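Local coordinates for putative GH105 family protein (Salmonella enterica subsp. enterica serovar Paratyphi A, PDB 3QWT), which is of unknown function but, as a putative GH105 family member with an alpha/alpha toroid fold, is probably a hydrolase acting on a carbohydrate substrate, at residues A[268-281]-A[292-304]. Sequence-based numbering, arbitrary orientation.
Sequences IAALAKCQDESGLW and LEASATAGFAYGI
W281 lies between F300 and Q275 where the end of helix 255-272 and the turn after it meet helix 294-309, two successive helices of the alpha/alpha toroid. The aromatic core is a T-shaped pair: the edge of F300 points at one face of the indole, with ring planes 66° apart, and F300 CB sits over the six-membered ring. Q275 CG sits over the opposite indole face, toward its rim. L271 CD2 lies over the F300 ring as a CH-pi contact, 3.7 Å from the F300 centroid. At the indole edge, T297 CG2 comes within 3.5 Å of W281 CE3. Farther along the helices, I268 and I304 lie alongside each other, pointing opposite ways, with I268 CD1 on I304 CG1.

Two nearly straight hydrogen bonds join the segments. W281 N donates to T297 OG1 (3.0 Å), and E293 N meets W281 O almost head-on (164° at the oxygen). A chi1 of -59° puts T297 OG1 beside its own backbone N, where it donates back to E293 O one turn earlier, and sets CG2 against the indole edge; the hydroxyl thus links W281 N to the start of the helix. E293 also N-caps this helix, its carboxylate accepting from S295 N and A296 N; its OE1 additionally bonds S342 N.

Around the D276-G279 type I turn, L292 CD1 rests on S278 OG and CD2 on D276 CB, while the L280 side chain crosses that of L292 at about a right angle, CD2 against L292 CB. D276 OD2 closes an Asx turn with S278 N. The indole rotation is fixed in part by W281 NE1, which donates in its ring plane to L271 O at 2.9 Å, on the other face of that carbonyl from C274 N.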
ATOM      1  N   ILE A 268     -21.628 -23.033 -24.657  1.00 41.52           N
ATOM      2  CA  ILE A 268     -20.886 -23.343 -25.864  1.00 33.91           C
ATOM      3  C   ILE A 268     -20.964 -24.856 -26.156  1.00 33.42           C
ATOM      4  O   ILE A 268     -21.190 -25.272 -27.293  1.00 29.74           O
ATOM      5  CB  ILE A 268     -19.453 -22.772 -25.771  1.00 34.98           C
ATOM      6  CG1 ILE A 268     -19.507 -21.226 -25.810  1.00 34.38           C
ATOM      7  CG2 ILE A 268     -18.578 -23.289 -26.862  1.00 38.99           C
ATOM      8  CD1 ILE A 268     -18.148 -20.512 -26.025  1.00 25.50           C
ATOM      9  N   ALA A 269     -20.855 -25.680 -25.124  1.00 31.45           N
ATOM     10  CA  ALA A 269     -21.008 -27.124 -25.312  1.00 35.37           C
ATOM     11  C   ALA A 269     -22.380 -27.465 -25.884  1.00 39.69           C
ATOM     12  O   ALA A 269     -22.495 -28.302 -26.789  1.00 39.16           O
ATOM     13  CB  ALA A 269     -20.760 -27.891 -23.990  1.00 39.41           C
ATOM     14  N   ALA A 270     -23.425 -26.824 -25.364  1.00 40.48           N
ATOM     15  CA  ALA A 270     -24.779 -27.113 -25.845  1.00 41.78           C
ATOM     16  C   ALA A 270     -24.995 -26.617 -27.278  1.00 47.65           C
ATOM     17  O   ALA A 270     -25.772 -27.203 -28.055  1.00 51.03           O
ATOM     18  CB  ALA A 270     -25.808 -26.538 -24.917  1.00 39.96           C
ATOM     19  N   LEU A 271     -24.297 -25.543 -27.624  1.00 45.47           N
ATOM     20  CA  LEU A 271     -24.405 -24.955 -28.953  1.00 45.06           C
ATOM     21  C   LEU A 271     -23.686 -25.834 -29.956  1.00 49.23           C
ATOM     22  O   LEU A 271     -24.113 -25.968 -31.100  1.00 47.09           O
ATOM     23  CB  LEU A 271     -23.795 -23.552 -28.968  1.00 40.58           C
ATOM     24  CG  LEU A 271     -24.649 -22.439 -28.360  1.00 40.48           C
ATOM     25  CD1 LEU A 271     -23.793 -21.237 -28.001  1.00 33.83           C
ATOM     26  CD2 LEU A 271     -25.771 -22.035 -29.328  1.00 42.03           C
ATOM     27  N   ALA A 272     -22.584 -26.433 -29.523  1.00 50.69           N
ATOM     28  CA  ALA A 272     -21.820 -27.287 -30.409  1.00 46.17           C
ATOM     29  C   ALA A 272     -22.741 -28.369 -30.963  1.00 45.29           C
ATOM     30  O   ALA A 272     -22.722 -28.651 -32.169  1.00 48.73           O
ATOM     31  CB  ALA A 272     -20.656 -27.897 -29.674  1.00 43.37           C
ATOM     32  N   LYS A 273     -23.564 -28.935 -30.079  1.00 34.30           N
ATOM     33  CA  LYS A 273     -24.414 -30.084 -30.400  1.00 45.95           C
ATOM     34  C   LYS A 273     -25.685 -29.682 -31.135  1.00 51.53           C
ATOM     35  O   LYS A 273     -26.485 -30.529 -31.539  1.00 56.27           O
ATOM     36  CB  LYS A 273     -24.785 -30.820 -29.111  1.00 45.83           C
ATOM     37  CG  LYS A 273     -23.588 -31.404 -28.374  1.00 58.62           C
ATOM     38  CD  LYS A 273     -23.939 -31.819 -26.937  1.00 63.59           C
ATOM     39  CE  LYS A 273     -25.293 -32.524 -26.860  1.00 65.03           C
ATOM     40  NZ  LYS A 273     -25.438 -33.639 -27.851  1.00 61.86           N
ATOM     41  N   CYS A 274     -25.844 -28.379 -31.303  1.00 49.19           N
ATOM     42  CA  CYS A 274     -27.073 -27.771 -31.759  1.00 49.08           C
ATOM     43  C   CYS A 274     -26.886 -27.249 -33.172  1.00 45.22           C
ATOM     44  O   CYS A 274     -27.849 -26.881 -33.837  1.00 37.39           O
ATOM     45  CB  CYS A 274     -27.379 -26.564 -30.847  1.00 45.75           C
ATOM     46  SG  CYS A 274     -28.900 -26.707 -29.908  1.00 76.38           S
ATOM     47  N   GLN A 275     -25.629 -27.170 -33.604  1.00 45.93           N
ATOM     48  CA  GLN A 275     -25.288 -26.503 -34.849  1.00 45.95           C
ATOM     49  C   GLN A 275     -25.747 -27.342 -36.021  1.00 50.96           C
ATOM     50  O   GLN A 275     -25.502 -28.550 -36.070  1.00 56.27           O
ATOM     51  CB  GLN A 275     -23.783 -26.246 -34.935  1.00 44.45           C
ATOM     52  CG  GLN A 275     -23.359 -25.291 -36.043  1.00 42.46           C
ATOM     53  CD  GLN A 275     -21.871 -25.014 -36.000  1.00 45.47           C
ATOM     54  OE1 GLN A 275     -21.099 -25.837 -35.503  1.00 44.52           O
ATOM     55  NE2 GLN A 275     -21.454 -23.843 -36.501  1.00 39.25           N
ATOM     56  N   ASP A 276     -26.423 -26.694 -36.957  1.00 51.70           N
ATOM     57  CA  ASP A 276     -26.886 -27.354 -38.169  1.00 51.14           C
ATOM     58  C   ASP A 276     -25.742 -27.518 -39.151  1.00 48.74           C
ATOM     59  O   ASP A 276     -24.855 -26.678 -39.217  1.00 48.60           O
ATOM     60  CB  ASP A 276     -28.007 -26.547 -38.818  1.00 52.60           C
ATOM     61  CG  ASP A 276     -28.415 -27.103 -40.173  1.00 59.42           C
ATOM     62  OD1 ASP A 276     -29.108 -28.146 -40.200  1.00 64.90           O
ATOM     63  OD2 ASP A 276     -28.037 -26.498 -41.203  1.00 53.13           O
ATOM     64  N   GLU A 277     -25.768 -28.609 -39.908  1.00 52.46           N
ATOM     65  CA  GLU A 277     -24.773 -28.873 -40.947  1.00 58.35           C
ATOM     66  C   GLU A 277     -24.216 -27.631 -41.670  1.00 54.10           C
ATOM     67  O   GLU A 277     -23.055 -27.609 -42.066  1.00 54.69           O
ATOM     68  CB  GLU A 277     -25.360 -29.850 -41.971  1.00 63.07           C
ATOM     69  CG  GLU A 277     -24.507 -30.061 -43.200  1.00 70.50           C
ATOM     70  CD  GLU A 277     -25.085 -31.119 -44.125  1.00 84.53           C
ATOM     71  OE1 GLU A 277     -25.101 -32.313 -43.736  1.00 87.24           O
ATOM     72  OE2 GLU A 277     -25.525 -30.753 -45.237  1.00 87.06           O
ATOM     73  N   SER A 278     -25.045 -26.606 -41.844  1.00 52.49           N
ATOM     74  CA  SER A 278     -24.646 -25.395 -42.570  1.00 52.63           C
ATOM     75  C   SER A 278     -23.705 -24.470 -41.798  1.00 54.01           C
ATOM     76  O   SER A 278     -23.235 -23.462 -42.334  1.00 51.59           O
ATOM     77  CB  SER A 278     -25.884 -24.604 -42.955  1.00 48.78           C
ATOM     78  OG  SER A 278     -26.618 -24.285 -41.789  1.00 49.11           O
ATOM     79  N   GLY A 279     -23.437 -24.809 -40.541  1.00 51.95           N
ATOM     80  CA  GLY A 279     -22.636 -23.962 -39.680  1.00 46.71           C
ATOM     81  C   GLY A 279     -23.489 -22.900 -39.017  1.00 45.77           C
ATOM     82  O   GLY A 279     -23.003 -22.126 -38.192  1.00 42.05           O
ATOM     83  N   LEU A 280     -24.768 -22.869 -39.386  1.00 43.63           N
ATOM     84  CA  LEU A 280     -25.727 -21.952 -38.786  1.00 46.55           C
ATOM     85  C   LEU A 280     -26.515 -22.631 -37.672  1.00 51.05           C
ATOM     86  O   LEU A 280     -26.448 -23.848 -37.519  1.00 54.37           O
ATOM     87  CB  LEU A 280     -26.681 -21.403 -39.841  1.00 48.82           C
ATOM     88  CG  LEU A 280     -26.274 -20.048 -40.439  1.00 52.71           C
ATOM     89  CD1 LEU A 280     -25.063 -20.155 -41.372  1.00 49.35           C
ATOM     90  CD2 LEU A 280     -27.452 -19.431 -41.158  1.00 55.22           C
ATOM     91  N   TRP A 281     -27.250 -21.837 -36.898  1.00 45.85           N
ATOM     92  CA  TRP A 281     -28.082 -22.365 -35.819  1.00 46.93           C
ATOM     93  C   TRP A 281     -29.545 -22.047 -36.043  1.00 43.36           C
ATOM     94  O   TRP A 281     -29.866 -20.993 -36.594  1.00 39.91           O
ATOM     95  CB  TRP A 281     -27.676 -21.763 -34.472  1.00 39.61           C
ATOM     96  CG  TRP A 281     -26.526 -22.410 -33.847  1.00 43.62           C
ATOM     97  CD1 TRP A 281     -26.546 -23.429 -32.933  1.00 44.40           C
ATOM     98  CD2 TRP A 281     -25.156 -22.084 -34.059  1.00 47.18           C
ATOM     99  NE1 TRP A 281     -25.266 -23.752 -32.559  1.00 38.69           N
ATOM    100  CE2 TRP A 281     -24.392 -22.941 -33.236  1.00 45.04           C
ATOM    101  CE3 TRP A 281     -24.498 -21.143 -34.862  1.00 44.96           C
ATOM    102  CZ2 TRP A 281     -22.998 -22.885 -33.194  1.00 44.23           C
ATOM    103  CZ3 TRP A 281     -23.117 -21.090 -34.821  1.00 47.53           C
ATOM    104  CH2 TRP A 281     -22.381 -21.957 -33.995  1.00 46.46           C
ATOM    105  N   LEU A 292     -33.144 -21.396 -39.976  1.00 52.67           N
ATOM    106  CA  LEU A 292     -31.837 -20.993 -39.502  1.00 53.47           C
ATOM    107  C   LEU A 292     -31.824 -19.469 -39.368  1.00 49.85           C
ATOM    108  O   LEU A 292     -32.532 -18.778 -40.093  1.00 46.66           O
ATOM    109  CB  LEU A 292     -30.774 -21.456 -40.494  1.00 54.71           C
ATOM    110  CG  LEU A 292     -30.758 -22.968 -40.701  1.00 53.00           C
ATOM    111  CD1 LEU A 292     -29.883 -23.326 -41.871  1.00 51.78           C
ATOM    112  CD2 LEU A 292     -30.277 -23.658 -39.436  1.00 51.04           C
ATOM    113  N   GLU A 293     -31.039 -18.940 -38.435  1.00 42.68           N
ATOM    114  CA  GLU A 293     -30.995 -17.501 -38.261  1.00 39.73           C
ATOM    115  C   GLU A 293     -29.549 -17.007 -38.186  1.00 42.12           C
ATOM    116  O   GLU A 293     -28.778 -17.366 -37.283  1.00 38.80           O
ATOM    117  CB  GLU A 293     -31.821 -17.090 -37.042  1.00 44.61           C
ATOM    118  CG  GLU A 293     -32.304 -15.647 -37.054  1.00 50.64           C
ATOM    119  CD  GLU A 293     -31.194 -14.654 -36.737  1.00 52.51           C
ATOM    120  OE1 GLU A 293     -31.117 -13.598 -37.392  1.00 57.77           O
ATOM    121  OE2 GLU A 293     -30.400 -14.928 -35.826  1.00 49.55           O
ATOM    122  N   ALA A 294     -29.204 -16.175 -39.158  1.00 45.93           N
ATOM    123  CA  ALA A 294     -27.842 -15.708 -39.372  1.00 48.39           C
ATOM    124  C   ALA A 294     -27.266 -14.764 -38.299  1.00 45.34           C
ATOM    125  O   ALA A 294     -26.073 -14.815 -38.000  1.00 49.65           O
ATOM    126  CB  ALA A 294     -27.735 -15.067 -40.752  1.00 43.43           C
ATOM    127  N   SER A 295     -28.090 -13.902 -37.723  1.00 41.79           N
ATOM    128  CA  SER A 295     -27.542 -12.899 -36.824  1.00 41.29           C
ATOM    129  C   SER A 295     -27.161 -13.534 -35.488  1.00 43.24           C
ATOM    130  O   SER A 295     -26.100 -13.243 -34.931  1.00 40.41           O
ATOM    131  CB  SER A 295     -28.496 -11.717 -36.637  1.00 40.83           C
ATOM    132  OG  SER A 295     -29.693 -12.087 -35.976  1.00 40.94           O
ATOM    133  N   ALA A 296     -28.030 -14.400 -34.979  1.00 42.56           N
ATOM    134  CA  ALA A 296     -27.705 -15.199 -33.796  1.00 40.17           C
ATOM    135  C   ALA A 296     -26.436 -15.989 -34.082  1.00 36.15           C
ATOM    136  O   ALA A 296     -25.481 -15.961 -33.302  1.00 35.52           O
ATOM    137  CB  ALA A 296     -28.857 -16.143 -33.449  1.00 40.74           C
ATOM    138  N   THR A 297     -26.434 -16.691 -35.217  1.00 42.99           N
ATOM    139  CA  THR A 297     -25.263 -17.440 -35.673  1.00 41.31           C
ATOM    140  C   THR A 297     -23.989 -16.574 -35.628  1.00 42.06           C
ATOM    141  O   THR A 297     -22.932 -17.040 -35.205  1.00 44.77           O
ATOM    142  CB  THR A 297     -25.476 -18.026 -37.105  1.00 43.51           C
ATOM    143  OG1 THR A 297     -26.621 -18.887 -37.116  1.00 42.41           O
ATOM    144  CG2 THR A 297     -24.265 -18.827 -37.542  1.00 40.02           C
ATOM    145  N   ALA A 298     -24.091 -15.316 -36.050  1.00 41.65           N
ATOM    146  CA  ALA A 298     -22.926 -14.439 -36.068  1.00 38.68           C
ATOM    147  C   ALA A 298     -22.422 -14.130 -34.654  1.00 36.87           C
ATOM    148  O   ALA A 298     -21.216 -14.092 -34.408  1.00 40.42           O
ATOM    149  CB  ALA A 298     -23.226 -13.149 -36.823  1.00 40.66           C
ATOM    150  N   GLY A 299     -23.341 -13.913 -33.725  1.00 36.78           N
ATOM    151  CA  GLY A 299     -22.945 -13.578 -32.367  1.00 35.30           C
ATOM    152  C   GLY A 299     -22.246 -14.781 -31.773  1.00 39.30           C
ATOM    153  O   GLY A 299     -21.214 -14.661 -31.111  1.00 37.80           O
ATOM    154  N   PHE A 300     -22.817 -15.952 -32.043  1.00 39.14           N
ATOM    155  CA  PHE A 300     -22.257 -17.208 -31.593  1.00 39.11           C
ATOM    156  C   PHE A 300     -20.836 -17.364 -32.110  1.00 37.62           C
ATOM    157  O   PHE A 300     -19.919 -17.657 -31.353  1.00 38.08           O
ATOM    158  CB  PHE A 300     -23.126 -18.350 -32.086  1.00 41.86           C
ATOM    159  CG  PHE A 300     -24.427 -18.475 -31.356  1.00 43.19           C
ATOM    160  CD1 PHE A 300     -24.533 -18.074 -30.033  1.00 39.42           C
ATOM    161  CD2 PHE A 300     -25.544 -19.005 -31.987  1.00 43.05           C
ATOM    162  CE1 PHE A 300     -25.733 -18.204 -29.350  1.00 38.45           C
ATOM    163  CE2 PHE A 300     -26.746 -19.139 -31.309  1.00 39.06           C
ATOM    164  CZ  PHE A 300     -26.842 -18.734 -29.993  1.00 42.80           C
ATOM    165  N   ALA A 301     -20.657 -17.141 -33.404  1.00 40.16           N
ATOM    166  CA  ALA A 301     -19.339 -17.235 -34.002  1.00 40.28           C
ATOM    167  C   ALA A 301     -18.382 -16.339 -33.238  1.00 39.04           C
ATOM    168  O   ALA A 301     -17.311 -16.772 -32.819  1.00 41.11           O
ATOM    169  CB  ALA A 301     -19.389 -16.832 -35.467  1.00 42.30           C
ATOM    170  N   TYR A 302     -18.778 -15.085 -33.042  1.00 40.12           N
ATOM    171  CA  TYR A 302     -17.923 -14.142 -32.342  1.00 36.49           C
ATOM    172  C   TYR A 302     -17.475 -14.672 -30.984  1.00 38.27           C
ATOM    173  O   TYR A 302     -16.277 -14.786 -30.714  1.00 32.44           O
ATOM    174  CB  TYR A 302     -18.621 -12.802 -32.164  1.00 41.77           C
ATOM    175  CG  TYR A 302     -17.838 -11.859 -31.272  1.00 47.80           C
ATOM    176  CD1 TYR A 302     -16.740 -11.164 -31.759  1.00 50.52           C
ATOM    177  CD2 TYR A 302     -18.189 -11.679 -29.940  1.00 46.01           C
ATOM    178  CE1 TYR A 302     -16.019 -10.310 -30.944  1.00 51.37           C
ATOM    179  CE2 TYR A 302     -17.478 -10.831 -29.121  1.00 44.50           C
ATOM    180  CZ  TYR A 302     -16.392 -10.145 -29.624  1.00 47.98           C
ATOM    181  OH  TYR A 302     -15.679  -9.289 -28.807  1.00 44.81           O
ATOM    182  N   GLY A 303     -18.443 -15.004 -30.140  1.00 42.84           N
ATOM    183  CA  GLY A 303     -18.157 -15.410 -28.774  1.00 39.17           C
ATOM    184  C   GLY A 303     -17.302 -16.652 -28.702  1.00 42.47           C
ATOM    185  O   GLY A 303     -16.332 -16.717 -27.937  1.00 46.36           O
ATOM    186  N   ILE A 304     -17.664 -17.651 -29.498  1.00 39.72           N
ATOM    187  CA  ILE A 304     -16.919 -18.894 -29.513  1.00 34.30           C
ATOM    188  C   ILE A 304     -15.484 -18.641 -29.955  1.00 32.11           C
ATOM    189  O   ILE A 304     -14.545 -19.159 -29.365  1.00 34.41           O
ATOM    190  CB  ILE A 304     -17.599 -19.939 -30.394  1.00 31.36           C
ATOM    191  CG1 ILE A 304     -18.975 -20.269 -29.816  1.00 34.78           C
ATOM    192  CG2 ILE A 304     -16.738 -21.198 -30.493  1.00 32.56           C
ATOM    193  CD1 ILE A 304     -19.808 -21.234 -30.668  1.00 41.21           C
TER